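Local coordinates for uncharacterized protein DUF1185 (Bordetella bronchiseptica RB50, PDB 3BYQ) that is of unknown biochemical function but adopts a variant of the Bacillus chorismate mutase fold and may take part in amino-acid metabolism, at residues Val14-His19 and Ala26-Leu31; Arg143-Ser148 and Thr170-His175; Lys30-Cys35 and Thr66-Thr71. One frame throughout, in Å; residues are numbered along the deposited sequence. Where two conformers were deposited one is given.

Contact 1 (Val14-His19 and Ala26-Leu31); sequences VETTYH and AQPLKL. With EDO (1,2-ethanediol), chain Y.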
ATOM      1  N   VAL B  14      -1.633  -6.229  20.923  1.00 18.04           N
ATOM      2  CA  VAL B  14      -0.783  -7.221  21.597  1.00 18.83           C
ATOM      3  C   VAL B  14      -0.545  -8.325  20.585  1.00 18.41           C
ATOM      4  O   VAL B  14      -1.466  -8.988  20.168  1.00 17.33           O
ATOM      5  CB  VAL B  14      -1.335  -7.818  22.916  1.00 21.64           C
ATOM      6  CG1 VAL B  14      -0.329  -8.809  23.519  1.00 19.57           C
ATOM      7  CG2 VAL B  14      -1.658  -6.679  23.916  1.00 22.24           C
ATOM      8  N   GLU B  15       0.709  -8.481  20.193  1.00 17.59           N
ATOM      9  CA  GLU B  15       1.123  -9.505  19.243  1.00 16.53           C
ATOM     10  C   GLU B  15       1.884 -10.572  20.001  1.00 18.37           C
ATOM     11  O   GLU B  15       2.903 -10.293  20.623  1.00 18.21           O
ATOM     12  CB  GLU B  15       2.036  -8.857  18.181  1.00 18.43           C
ATOM     13  CG  GLU B  15       2.537  -9.797  17.108  1.00 21.03           C
ATOM     14  CD  GLU B  15       3.698  -9.210  16.319  1.00 28.01           C
ATOM     15  OE1 GLU B  15       4.824  -8.985  16.868  1.00 26.37           O
ATOM     16  OE2 GLU B  15       3.484  -8.991  15.107  1.00 29.30           O
ATOM     17  N   THR B  16       1.402 -11.794  19.927  1.00 17.35           N
ATOM     18  CA  THR B  16       2.036 -12.924  20.594  1.00 15.74           C
ATOM     19  C   THR B  16       2.627 -13.798  19.509  1.00 16.19           C
ATOM     20  O   THR B  16       1.911 -14.236  18.606  1.00 16.80           O
ATOM     21  CB  THR B  16       1.030 -13.735  21.419  1.00 16.19           C
ATOM     22  OG1 THR B  16       0.325 -12.854  22.327  1.00 18.13           O
ATOM     23  CG2 THR B  16       1.729 -14.840  22.200  1.00 21.81           C
ATOM     24  N   THR B  17       3.944 -13.990  19.585  1.00 17.23           N
ATOM     25  CA  THR B  17       4.650 -14.839  18.631  1.00 15.34           C
ATOM     26  C   THR B  17       5.134 -16.127  19.289  1.00 16.03           C
ATOM     27  O   THR B  17       5.905 -16.122  20.253  1.00 16.79           O
ATOM     28  CB  THR B  17       5.848 -14.104  18.026  1.00 19.36           C
ATOM     29  OG1 THR B  17       5.396 -12.900  17.389  1.00 20.40           O
ATOM     30  CG2 THR B  17       6.568 -14.986  17.003  1.00 19.36           C
ATOM     31  N   TYR B  18       4.655 -17.233  18.747  1.00 16.20           N
ATOM     32  CA  TYR B  18       4.963 -18.554  19.271  1.00 16.80           C
ATOM     33  C   TYR B  18       6.241 -19.128  18.661  1.00 17.84           C
ATOM     34  O   TYR B  18       6.974 -19.889  19.294  1.00 18.87           O
ATOM     35  CB  TYR B  18       3.794 -19.513  19.025  1.00 18.59           C
ATOM     36  CG  TYR B  18       2.591 -19.094  19.773  1.00 19.39           C
ATOM     37  CD1 TYR B  18       2.489 -19.328  21.136  1.00 21.74           C
ATOM     38  CD2 TYR B  18       1.560 -18.417  19.147  1.00 20.38           C
ATOM     39  CE1 TYR B  18       1.377 -18.912  21.843  1.00 20.54           C
ATOM     40  CE2 TYR B  18       0.458 -17.997  19.838  1.00 24.12           C
ATOM     41  CZ  TYR B  18       0.378 -18.226  21.196  1.00 24.20           C
ATOM     42  OH  TYR B  18      -0.733 -17.808  21.903  1.00 28.18           O
ATOM     43  N   HIS B  19       6.454 -18.798  17.393  1.00 18.20           N
ATOM     44  CA  HIS B  19       7.619 -19.267  16.645  1.00 18.44           C
ATOM     45  C   HIS B  19       7.713 -18.531  15.329  1.00 19.01           C
ATOM     46  O   HIS B  19       6.795 -17.798  14.972  1.00 18.82           O
ATOM     47  CB  HIS B  19       7.520 -20.778  16.344  1.00 18.33           C
ATOM     48  CG  HIS B  19       6.442 -21.148  15.372  1.00 16.99           C
ATOM     49  ND1 HIS B  19       6.587 -21.019  14.007  1.00 16.83           N
ATOM     50  CD2 HIS B  19       5.221 -21.682  15.568  1.00 18.32           C
ATOM     51  CE1 HIS B  19       5.494 -21.457  13.408  1.00 17.66           C
ATOM     52  NE2 HIS B  19       4.646 -21.855  14.334  1.00 18.51           N
ATOM     53  N   ALA B  26      10.144 -21.748  25.083  1.00 31.86           N
ATOM     54  CA  ALA B  26       9.292 -22.174  26.206  1.00 31.61           C
ATOM     55  C   ALA B  26       8.106 -21.253  26.388  1.00 31.40           C
ATOM     56  O   ALA B  26       6.977 -21.688  26.664  1.00 30.54           O
ATOM     57  CB  ALA B  26      10.118 -22.239  27.507  1.00 34.90           C
ATOM     58  N   GLN B  27       8.360 -19.962  26.247  1.00 29.93           N
ATOM     59  CA  GLN B  27       7.267 -19.003  26.338  1.00 28.39           C
ATOM     60  C   GLN B  27       7.282 -18.107  25.130  1.00 22.31           C
ATOM     61  O   GLN B  27       8.357 -17.726  24.618  1.00 22.51           O
ATOM     62  CB  GLN B  27       7.395 -18.166  27.575  1.00 31.44           C
ATOM     63  CG  GLN B  27       8.766 -17.582  27.636  1.00 38.54           C
ATOM     64  N   PRO B  28       6.107 -17.775  24.646  1.00 22.26           N
ATOM     65  CA  PRO B  28       6.077 -16.923  23.477  1.00 20.11           C
ATOM     66  C   PRO B  28       6.482 -15.501  23.772  1.00 20.53           C
ATOM     67  O   PRO B  28       6.468 -15.065  24.915  1.00 21.98           O
ATOM     68  CB  PRO B  28       4.597 -16.944  23.076  1.00 21.99           C
ATOM     69  CG  PRO B  28       3.872 -17.255  24.276  1.00 26.60           C
ATOM     70  CD  PRO B  28       4.749 -18.174  25.061  1.00 24.50           C
ATOM     71  N   LEU B  29       6.869 -14.796  22.731  1.00 17.38           N
ATOM     72  CA  LEU B  29       7.137 -13.380  22.856  1.00 18.13           C
ATOM     73  C   LEU B  29       5.856 -12.575  22.733  1.00 19.57           C
ATOM     74  O   LEU B  29       5.021 -12.863  21.885  1.00 19.21           O
ATOM     75  CB  LEU B  29       8.097 -12.938  21.745  1.00 17.40           C
ATOM     76  CG  LEU B  29       8.408 -11.452  21.644  1.00 20.36           C
ATOM     77  CD1 LEU B  29       9.117 -10.910  22.903  1.00 19.66           C
ATOM     78  CD2 LEU B  29       9.229 -11.267  20.410  1.00 23.54           C
ATOM     79  N   LYS B  30       5.698 -11.567  23.585  1.00 16.97           N
ATOM     80  CA  LYS B  30       4.611 -10.608  23.420  1.00 18.58           C
ATOM     81  C   LYS B  30       5.232  -9.227  23.225  1.00 17.04           C
ATOM     82  O   LYS B  30       6.146  -8.822  23.966  1.00 17.10           O
ATOM     83  CB  LYS B  30       3.651 -10.555  24.572  1.00 19.13           C
ATOM     84  CG  LYS B  30       2.965 -11.847  24.813  1.00 20.44           C
ATOM     85  CD  LYS B  30       1.785 -11.676  25.774  1.00 28.90           C
ATOM     86  CE  LYS B  30       1.268 -13.024  26.170  1.00 43.10           C
ATOM     87  NZ  LYS B  30      -0.060 -12.956  26.832  1.00 45.85           N
ATOM     88  N   LEU B  31       4.754  -8.573  22.179  1.00 16.39           N
ATOM     89  CA  LEU B  31       5.090  -7.160  21.879  1.00 18.41           C
ATOM     90  C   LEU B  31       3.764  -6.417  21.832  1.00 20.06           C
ATOM     91  O   LEU B  31       2.829  -6.869  21.189  1.00 20.47           O
ATOM     92  CB  LEU B  31       5.807  -7.024  20.534  1.00 21.08           C
ATOM     93  CG  LEU B  31       7.192  -7.671  20.407  1.00 24.02           C
ATOM     94  CD1 LEU B  31       7.722  -7.557  18.992  1.00 19.33           C
ATOM     95  CD2 LEU B  31       8.200  -7.110  21.390  1.00 22.07           C
TER
HETATM   96  C1  EDO Y 204      -2.243 -13.773  24.085  1.00 56.91           C
HETATM   97  O1  EDO Y 204      -0.951 -14.296  24.343  1.00 51.70           O
HETATM   98  C2  EDO Y 204      -3.054 -14.886  23.469  1.00 56.01           C
HETATM   99  O2  EDO Y 204      -3.275 -15.855  24.490  1.00 67.56           O
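T16 and K30 face each other as a non-hydrogen-bonded antiparallel pair, and their side chains rise together from one face of the sheet. The aliphatic part of the lysine passes beside the threonine hydroxyl, K30 CG lying 3.8 Å from T16 OG1, and its extended chain carries the ammonium group beyond it. A bound 1,2-ethanediol, probably from the crystallisation liquor, bridges the two: its O1 is hydrogen-bonded to T16 OG1 at 2.8 Å and accepts from K30 NZ. On the same threonine, CG2 stands anti to the backbone N (OG1 at chi1 -53°), which turns the methyl to P28, side by side with the ring and 3.7 Å from its CB. The tyrosine Y18 lies alongside the same proline, its CD1 3.7 Å from P28 CB, so the methyl and the tyrosine ring both touch P28 CB from adjoining directions.

The two strands, 7-17 and 29-39, form a beta hairpin in which T16-K30 sits between the hydrogen-bonded pairs E15-L31 and T17-L29, each closed by two bonds. The bond from E15 N to L31 O is nearly straight (2.8 Å, 174°), whereas that from L29 N to T17 O bends to 143° at the loop end of the ladder. The side chains of these pairs occupy the other face. E15 and L31 run side by side in the same direction, OE1 ending 3.9 Å from L31 CD1, while E15 OE2 forms a salt bridge with K9 of the second subunit. Residues V14 to T17 also pair with an antiparallel strand of that subunit, which carries the sheet across the interface.

Contact 2 (Arg143-Ser148 and Thr170-His175); sequences RSHFNS and TGARVH. With EDO (1,2-ethanediol), chain R; EDO (1,2-ethanediol), chain T; EDO (1,2-ethanediol), chain P.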
ATOM      1  N   ARG B 143      22.059  -8.311  22.054  1.00 15.78           N
ATOM      2  CA  ARG B 143      21.742  -8.650  20.659  1.00 16.16           C
ATOM      3  C   ARG B 143      20.478  -9.446  20.433  1.00 17.27           C
ATOM      4  O   ARG B 143      19.783  -9.297  19.413  1.00 20.60           O
ATOM      5  CB  ARG B 143      22.947  -9.330  20.001  1.00 18.56           C
ATOM      6  CG  ARG B 143      22.814  -9.463  18.499  1.00 17.84           C
ATOM      7  CD  ARG B 143      24.050 -10.074  17.945  1.00 21.90           C
ATOM      8  NE  ARG B 143      25.170  -9.142  17.998  1.00 20.70           N
ATOM      9  CZ  ARG B 143      26.420  -9.453  17.699  1.00 20.65           C
ATOM     10  NH1 ARG B 143      26.726 -10.693  17.418  1.00 22.54           N
ATOM     11  NH2 ARG B 143      27.370  -8.533  17.726  1.00 22.88           N
ATOM     12  N   SER B 144      20.176 -10.309  21.385  1.00 15.75           N
ATOM     13  CA  SER B 144      19.032 -11.178  21.311  1.00 17.04           C
ATOM     14  C   SER B 144      17.673 -10.458  21.262  1.00 15.96           C
ATOM     15  O   SER B 144      16.672 -11.016  20.809  1.00 18.75           O
ATOM     16  CB  SER B 144      18.998 -12.081  22.531  1.00 15.83           C
ATOM     17  OG  SER B 144      19.068 -11.331  23.744  1.00 16.30           O
ATOM     18  N   HIS B 145      17.680  -9.217  21.735  1.00 16.57           N
ATOM     19  CA  HIS B 145      16.439  -8.455  21.945  1.00 17.86           C
ATOM     20  C   HIS B 145      16.022  -7.490  20.844  1.00 19.30           C
ATOM     21  O   HIS B 145      14.914  -7.016  20.880  1.00 21.60           O
ATOM     22  CB  HIS B 145      16.476  -7.751  23.293  1.00 18.40           C
ATOM     23  CG  HIS B 145      16.245  -8.682  24.445  1.00 19.71           C
ATOM     24  ND1 HIS B 145      17.011  -9.815  24.654  1.00 18.12           N
ATOM     25  CD2 HIS B 145      15.398  -8.599  25.496  1.00 18.90           C
ATOM     26  CE1 HIS B 145      16.597 -10.417  25.756  1.00 21.32           C
ATOM     27  NE2 HIS B 145      15.597  -9.717  26.269  1.00 17.89           N
ATOM     28  N   PHE B 146      16.913  -7.149  19.922  1.00 16.77           N
ATOM     29  CA  PHE B 146      16.527  -6.276  18.782  1.00 16.31           C
ATOM     30  C   PHE B 146      15.361  -6.898  18.083  1.00 16.81           C
ATOM     31  O   PHE B 146      15.380  -8.095  17.758  1.00 18.28           O
ATOM     32  CB  PHE B 146      17.660  -6.075  17.775  1.00 16.17           C
ATOM     33  CG  PHE B 146      18.875  -5.467  18.376  1.00 15.50           C
ATOM     34  CD1 PHE B 146      18.819  -4.213  18.953  1.00 19.91           C
ATOM     35  CD2 PHE B 146      20.097  -6.086  18.274  1.00 15.87           C
ATOM     36  CE1 PHE B 146      19.947  -3.636  19.496  1.00 23.43           C
ATOM     37  CE2 PHE B 146      21.255  -5.484  18.795  1.00 19.31           C
ATOM     38  CZ  PHE B 146      21.157  -4.272  19.404  1.00 21.29           C
ATOM     39  N   ASN B 147      14.327  -6.107  17.850  1.00 18.70           N
ATOM     40  CA  ASN B 147      13.114  -6.614  17.247  1.00 16.38           C
ATOM     41  C   ASN B 147      12.261  -5.479  16.702  1.00 19.55           C
ATOM     42  O   ASN B 147      12.664  -4.316  16.763  1.00 20.46           O
ATOM     43  CB  ASN B 147      12.294  -7.394  18.293  1.00 18.76           C
ATOM     44  CG  ASN B 147      11.564  -8.577  17.710  1.00 18.01           C
ATOM     45  OD1 ASN B 147      11.200  -8.612  16.525  1.00 19.21           O
ATOM     46  ND2 ASN B 147      11.383  -9.598  18.545  1.00 17.48           N
ATOM     47  N   SER B 148      11.104  -5.835  16.154  1.00 20.16           N
ATOM     48  CA  SER B 148      10.226  -4.828  15.549  1.00 19.69           C
ATOM     49  C   SER B 148       8.797  -5.224  15.639  1.00 20.79           C
ATOM     50  O   SER B 148       8.482  -6.410  15.689  1.00 18.91           O
ATOM     51  CB  SER B 148      10.544  -4.681  14.034  1.00 20.72           C
ATOM     52  OG  SER B 148      11.869  -4.281  13.807  1.00 28.03           O
ATOM     53  N   THR B 170       8.183  -8.378  25.999  1.00 16.38           N
ATOM     54  CA  THR B 170       8.516  -9.282  27.118  1.00 17.18           C
ATOM     55  C   THR B 170       9.824 -10.062  27.045  1.00 18.62           C
ATOM     56  O   THR B 170      10.225 -10.671  28.043  1.00 19.15           O
ATOM     57  CB  THR B 170       7.394 -10.305  27.327  1.00 18.99           C
ATOM     58  OG1 THR B 170       7.304 -11.138  26.157  1.00 17.53           O
ATOM     59  CG2 THR B 170       6.105  -9.596  27.585  1.00 19.92           C
ATOM     60  N   GLY B 171      10.493 -10.016  25.897  1.00 17.96           N
ATOM     61  CA  GLY B 171      11.733 -10.758  25.758  1.00 18.45           C
ATOM     62  C   GLY B 171      12.441 -10.630  24.442  1.00 18.43           C
ATOM     63  O   GLY B 171      12.214  -9.695  23.695  1.00 18.03           O
ATOM     64  N   ALA B 172      13.253 -11.654  24.189  1.00 17.94           N
ATOM     65  CA  ALA B 172      14.108 -11.770  22.997  1.00 17.51           C
ATOM     66  C   ALA B 172      13.348 -12.257  21.776  1.00 19.20           C
ATOM     67  O   ALA B 172      12.227 -12.785  21.881  1.00 18.64           O
ATOM     68  CB  ALA B 172      15.264 -12.714  23.291  1.00 17.96           C
ATOM     69  N   ARG B 173      13.964 -12.098  20.616  1.00 18.05           N
ATOM     70  CA  ARG B 173      13.416 -12.723  19.395  1.00 18.74           C
ATOM     71  C   ARG B 173      13.215 -14.226  19.664  1.00 16.00           C
ATOM     72  O   ARG B 173      14.034 -14.877  20.348  1.00 16.89           O
ATOM     73  CB  ARG B 173      14.343 -12.590  18.208  1.00 17.26           C
ATOM     74  CG  ARG B 173      14.602 -11.161  17.743  1.00 16.49           C
ATOM     75  CD  ARG B 173      15.440 -11.089  16.449  1.00 15.91           C
ATOM     76  NE  ARG B 173      16.761 -11.673  16.633  1.00 16.23           N
ATOM     77  CZ  ARG B 173      17.749 -11.065  17.269  1.00 17.54           C
ATOM     78  NH1 ARG B 173      17.588  -9.862  17.788  1.00 18.38           N
ATOM     79  NH2 ARG B 173      18.908 -11.692  17.397  1.00 18.67           N
ATOM     80  N   VAL B 174      12.187 -14.791  19.063  1.00 17.49           N
ATOM     81  CA  VAL B 174      11.832 -16.206  19.352  1.00 17.12           C
ATOM     82  C   VAL B 174      12.877 -17.231  18.982  1.00 17.91           C
ATOM     83  O   VAL B 174      12.925 -18.280  19.614  1.00 20.52           O
ATOM     84  CB  VAL B 174      10.446 -16.623  18.750  1.00 19.26           C
ATOM     85  CG1 VAL B 174       9.335 -15.810  19.437  1.00 20.19           C
ATOM     86  CG2 VAL B 174      10.482 -16.419  17.223  1.00 16.31           C
ATOM     87  N   HIS B 175      13.729 -16.902  18.009  1.00 18.13           N
ATOM     88  CA  HIS B 175      14.840 -17.783  17.583  1.00 17.48           C
ATOM     89  C   HIS B 175      16.177 -17.079  17.606  1.00 17.94           C
ATOM     90  O   HIS B 175      17.043 -17.354  16.803  1.00 18.02           O
ATOM     91  CB  HIS B 175      14.603 -18.406  16.201  1.00 17.94           C
ATOM     92  CG  HIS B 175      13.311 -19.128  16.107  1.00 16.42           C
ATOM     93  ND1 HIS B 175      12.870 -20.010  17.075  1.00 19.68           N
ATOM     94  CD2 HIS B 175      12.357 -19.098  15.152  1.00 20.74           C
ATOM     95  CE1 HIS B 175      11.681 -20.470  16.722  1.00 21.07           C
ATOM     96  NE2 HIS B 175      11.354 -19.942  15.557  1.00 20.26           N
TER
HETATM   97  C1  EDO R 197      17.245 -20.904  19.120  1.00 40.85           C
HETATM   98  O1  EDO R 197      17.237 -19.628  19.788  1.00 42.95           O
HETATM   99  C2  EDO R 197      15.929 -21.201  18.386  1.00 33.83           C
HETATM  100  O2  EDO R 197      14.734 -21.050  19.182  1.00 37.64           O
HETATM  101  C1  EDO T 199       8.784 -14.308  26.855  1.00 40.50           C
HETATM  102  O1  EDO T 199       9.116 -13.162  26.076  1.00 22.77           O
HETATM  103  C2  EDO T 199       9.651 -14.447  28.103  1.00 39.72           C
HETATM  104  O2  EDO T 199      10.560 -13.360  28.203  1.00 52.19           O
HETATM  105  C1  EDO P 195      10.777 -15.171  23.403  1.00 25.68           C
HETATM  106  O1  EDO P 195      10.881 -13.878  23.999  1.00 22.83           O
HETATM  107  C2  EDO P 195      12.094 -15.891  23.430  1.00 32.15           C
HETATM  108  O2  EDO P 195      12.551 -16.031  24.781  1.00 34.30           O
HETATM  109  O   HOH W   1      12.567  -8.776  21.135  1.00 20.10           O
HETATM  110  O   HOH W   2      10.554 -12.703  17.463  1.00 17.64           O
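R143 offers its carbonyl oxygen to the guanidinium of R173: NH1 donates to R143 O at 2.8 Å, within the guanidinium plane, and NH2 adds a weak, longer bond to the same oxygen. At S144 the backbone takes over, R173 N donating to S144 O at 2.9 Å. That carbonyl oxygen also lies over one face of the guanidinium, 3.4 Å above its plane and offset toward the rim, while S144 CB packs against the methyl of A172. The imidazole of H145 lies with one face over the G171-A172 peptide, A172 N being 3.7 Å above the ring plane, and is steadied at its edge by S144 OG, 2.7 Å from H145 ND1. Its NE2 is hydrogen-bonded to E78.

This turn leads into strand 147-151 of the mixed sheet, and the partner is the loop that leaves strand 161-169, so the contact joins the start of one strand to the exit of another. F146 supplies the third carbonyl for the arginine, accepting from R173 NH1 at 2.8 Å on a lone pair and in the guanidinium plane. The R173 chain bends at chi3 (-62°), which sets NE; R173 NE forms a salt bridge with E93 of the third subunit. At N147 the amide slides past R173 in the opposite direction, ND2 lying 3.7 Å from R173 CG, and a water links ND2 to H145 O and G171 O.

Contact 3 (Lys30-Cys35 and Thr66-Thr71); sequences KLAASC and TELVDT. With EDO (1,2-ethanediol), chain Y.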
ATOM      1  N   LYS B  30       5.698 -11.567  23.585  1.00 16.97           N
ATOM      2  CA  LYS B  30       4.611 -10.608  23.420  1.00 18.58           C
ATOM      3  C   LYS B  30       5.232  -9.227  23.225  1.00 17.04           C
ATOM      4  O   LYS B  30       6.146  -8.822  23.966  1.00 17.10           O
ATOM      5  CB  LYS B  30       3.651 -10.555  24.572  1.00 19.13           C
ATOM      6  CG  LYS B  30       2.965 -11.847  24.813  1.00 20.44           C
ATOM      7  CD  LYS B  30       1.785 -11.676  25.774  1.00 28.90           C
ATOM      8  CE  LYS B  30       1.268 -13.024  26.170  1.00 43.10           C
ATOM      9  NZ  LYS B  30      -0.060 -12.956  26.832  1.00 45.85           N
ATOM     10  N   LEU B  31       4.754  -8.573  22.179  1.00 16.39           N
ATOM     11  CA  LEU B  31       5.090  -7.160  21.879  1.00 18.41           C
ATOM     12  C   LEU B  31       3.764  -6.417  21.832  1.00 20.06           C
ATOM     13  O   LEU B  31       2.829  -6.869  21.189  1.00 20.47           O
ATOM     14  CB  LEU B  31       5.807  -7.024  20.534  1.00 21.08           C
ATOM     15  CG  LEU B  31       7.192  -7.671  20.407  1.00 24.02           C
ATOM     16  CD1 LEU B  31       7.722  -7.557  18.992  1.00 19.33           C
ATOM     17  CD2 LEU B  31       8.200  -7.110  21.390  1.00 22.07           C
ATOM     18  N   ALA B  32       3.709  -5.247  22.456  1.00 18.41           N
ATOM     19  CA  ALA B  32       2.440  -4.501  22.540  1.00 20.40           C
ATOM     20  C   ALA B  32       2.657  -3.048  22.239  1.00 20.96           C
ATOM     21  O   ALA B  32       3.710  -2.486  22.586  1.00 17.15           O
ATOM     22  CB  ALA B  32       1.807  -4.674  23.938  1.00 20.23           C
ATOM     23  N   ALA B  33       1.668  -2.437  21.580  1.00 19.53           N
ATOM     24  CA  ALA B  33       1.770  -1.006  21.234  1.00 17.14           C
ATOM     25  C   ALA B  33       0.485  -0.338  21.684  1.00 19.39           C
ATOM     26  O   ALA B  33      -0.581  -0.902  21.546  1.00 19.28           O
ATOM     27  CB  ALA B  33       1.966  -0.816  19.735  1.00 18.47           C
ATOM     28  N   SER B  34       0.646   0.841  22.276  1.00 17.53           N
ATOM     29  CA  SER B  34      -0.468   1.679  22.693  1.00 19.17           C
ATOM     30  C   SER B  34      -0.309   2.973  21.922  1.00 21.34           C
ATOM     31  O   SER B  34       0.711   3.632  22.039  1.00 18.38           O
ATOM     32  CB  SER B  34      -0.438   1.954  24.201  1.00 21.65           C
ATOM     33  OG  SER B  34      -1.582   2.709  24.644  1.00 19.13           O
ATOM     34  N   CYS B  35      -1.345   3.308  21.153  1.00 20.23           N
ATOM     35  CA  CYS B  35      -1.372   4.497  20.296  1.00 18.62           C
ATOM     36  C   CYS B  35      -2.555   5.394  20.628  1.00 17.54           C
ATOM     37  O   CYS B  35      -3.661   4.922  21.000  1.00 19.25           O
ATOM     38  CB  CYS B  35      -1.552   4.082  18.842  1.00 20.25           C
ATOM     39  SG  CYS B  35      -0.309   2.855  18.223  1.00 29.19           S
ATOM     40  N   THR B  66       1.412   3.484  31.111  1.00 17.84           N
ATOM     41  CA  THR B  66       0.661   2.801  32.199  1.00 19.33           C
ATOM     42  C   THR B  66      -0.223   1.699  31.645  1.00 20.47           C
ATOM     43  O   THR B  66      -0.296   0.598  32.190  1.00 19.71           O
ATOM     44  CB  THR B  66      -0.155   3.804  33.042  1.00 21.03           C
ATOM     45  OG1 THR B  66       0.763   4.765  33.602  1.00 23.13           O
ATOM     46  CG2 THR B  66      -0.889   3.118  34.154  1.00 22.48           C
ATOM     47  N   GLU B  67      -0.846   1.975  30.514  1.00 19.33           N
ATOM     48  CA  GLU B  67      -1.708   0.987  29.889  1.00 18.16           C
ATOM     49  C   GLU B  67      -0.926  -0.251  29.486  1.00 19.61           C
ATOM     50  O   GLU B  67      -1.388  -1.384  29.624  1.00 17.74           O
ATOM     51  CB  GLU B  67      -2.386   1.563  28.658  1.00 19.63           C
ATOM     52  CG  GLU B  67      -3.294   0.599  27.988  1.00 22.58           C
ATOM     53  CD  GLU B  67      -4.000   1.175  26.760  1.00 24.42           C
ATOM     54  OE1 GLU B  67      -3.417   2.059  26.073  1.00 23.64           O
ATOM     55  OE2 GLU B  67      -5.137   0.720  26.491  1.00 29.13           O
ATOM     56  N   LEU B  68       0.272  -0.020  28.970  1.00 17.43           N
ATOM     57  CA  LEU B  68       1.132  -1.120  28.504  1.00 17.15           C
ATOM     58  C   LEU B  68       1.592  -1.982  29.673  1.00 18.48           C
ATOM     59  O   LEU B  68       1.545  -3.211  29.611  1.00 18.63           O
ATOM     60  CB  LEU B  68       2.305  -0.597  27.698  1.00 17.40           C
ATOM     61  CG  LEU B  68       2.026  -0.135  26.257  1.00 17.19           C
ATOM     62  CD1 LEU B  68       3.239   0.626  25.645  1.00 19.29           C
ATOM     63  CD2 LEU B  68       1.609  -1.345  25.392  1.00 18.93           C
ATOM     64  N   VAL B  69       1.980  -1.348  30.775  1.00 18.24           N
ATOM     65  CA  VAL B  69       2.399  -2.117  31.963  0.50 20.30           C
ATOM     66  C   VAL B  69       1.224  -2.906  32.502  1.00 20.18           C
ATOM     67  O   VAL B  69       1.361  -4.087  32.848  1.00 21.02           O
ATOM     68  CB  VAL B  69       3.042  -1.232  33.049  0.50 21.41           C
ATOM     69  CG1 VAL B  69       3.122  -1.964  34.388  0.50 23.96           C
ATOM     70  CG2 VAL B  69       4.412  -0.819  32.578  0.50 22.40           C
ATOM     71  N   ASP B  70       0.062  -2.279  32.546  1.00 22.57           N
ATOM     72  CA  ASP B  70      -1.136  -2.972  33.023  1.00 21.01           C
ATOM     73  C   ASP B  70      -1.498  -4.164  32.120  1.00 23.01           C
ATOM     74  O   ASP B  70      -2.059  -5.158  32.565  1.00 25.58           O
ATOM     75  CB  ASP B  70      -2.340  -2.034  33.125  1.00 23.22           C
ATOM     76  CG  ASP B  70      -2.190  -0.975  34.241  1.00 31.47           C
ATOM     77  OD1 ASP B  70      -1.233  -1.070  35.051  1.00 35.81           O
ATOM     78  OD2 ASP B  70      -3.036  -0.036  34.285  1.00 33.50           O
ATOM     79  N   THR B  71      -1.162  -4.057  30.845  1.00 20.95           N
ATOM     80  CA  THR B  71      -1.481  -5.094  29.855  1.00 20.57           C
ATOM     81  C   THR B  71      -0.521  -6.260  29.910  1.00 21.16           C
ATOM     82  O   THR B  71      -0.936  -7.411  29.926  1.00 21.53           O
ATOM     83  CB  THR B  71      -1.484  -4.484  28.410  1.00 20.89           C
ATOM     84  OG1 THR B  71      -2.459  -3.427  28.355  1.00 21.90           O
ATOM     85  CG2 THR B  71      -1.732  -5.530  27.322  1.00 21.66           C
TER
HETATM   86  C1  EDO Y 204      -2.243 -13.773  24.085  1.00 56.91           C
HETATM   87  O1  EDO Y 204      -0.951 -14.296  24.343  1.00 51.70           O
HETATM   88  C2  EDO Y 204      -3.054 -14.886  23.469  1.00 56.01           C
HETATM   89  O2  EDO Y 204      -3.275 -15.855  24.490  1.00 67.56           O
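S34 and E67 meet through a single polar bond, S34 OG donating to E67 OE1 at 2.4 Å, a separation so short that its exact length should be taken with caution. Beside it the contact is apolar. L68 sets CD2 against the methyl of A32, 3.6 Å from its CB, while its CG lies 3.8 Å from S34 CB; one leucine thus spans two alternate residues of the strand.

The serine hydroxyl reaches the glutamate because OG stands anti to the backbone N (chi1 -176°), and the extended side chain of E67 brings the carboxylate down to meet it. R10, on the neighbouring strand 7-17, makes a salt bridge to the same OE1. On the helix, E67 O accepts from both T71 N and T71 OG1, which approach from opposite faces of the carbonyl plane. The whole forms a helix-on-sheet layer in which helix segment 66-71 packs on strand segment 30-35 roughly antiparallel, 148° between their directions, with axes 8.5 Å apart at their closest. L68 also packs on L166 and M168 of strand 161-169.

E67 OE1 is shared between the S34 hydroxyl and the R10 guanidinium, so the serine and the arginine together probably fix the position of the carboxylate between the helix and the sheet.

In the fold
Contacts 1 and 3 overlap on strand 29-39, sharing K30 and L31, so the second strand of the hairpin of contact 1 continues into the stretch that carries the helix 51-72 in contact 3; their centres are about 14 Å apart. Contact 2 comes last along the chain, its centre about 10 Å from that of contact 1 and about 17 Å from that of contact 3. It meets contact 1 directly, as the loop 170-175 and N147 pack on L29. All three reach one mixed sheet. The first two touch neighbouring subunits, so the hairpin and the loop lie at assembly interfaces, while the helix-on-sheet contact lies within a single subunit, touched by no other chain.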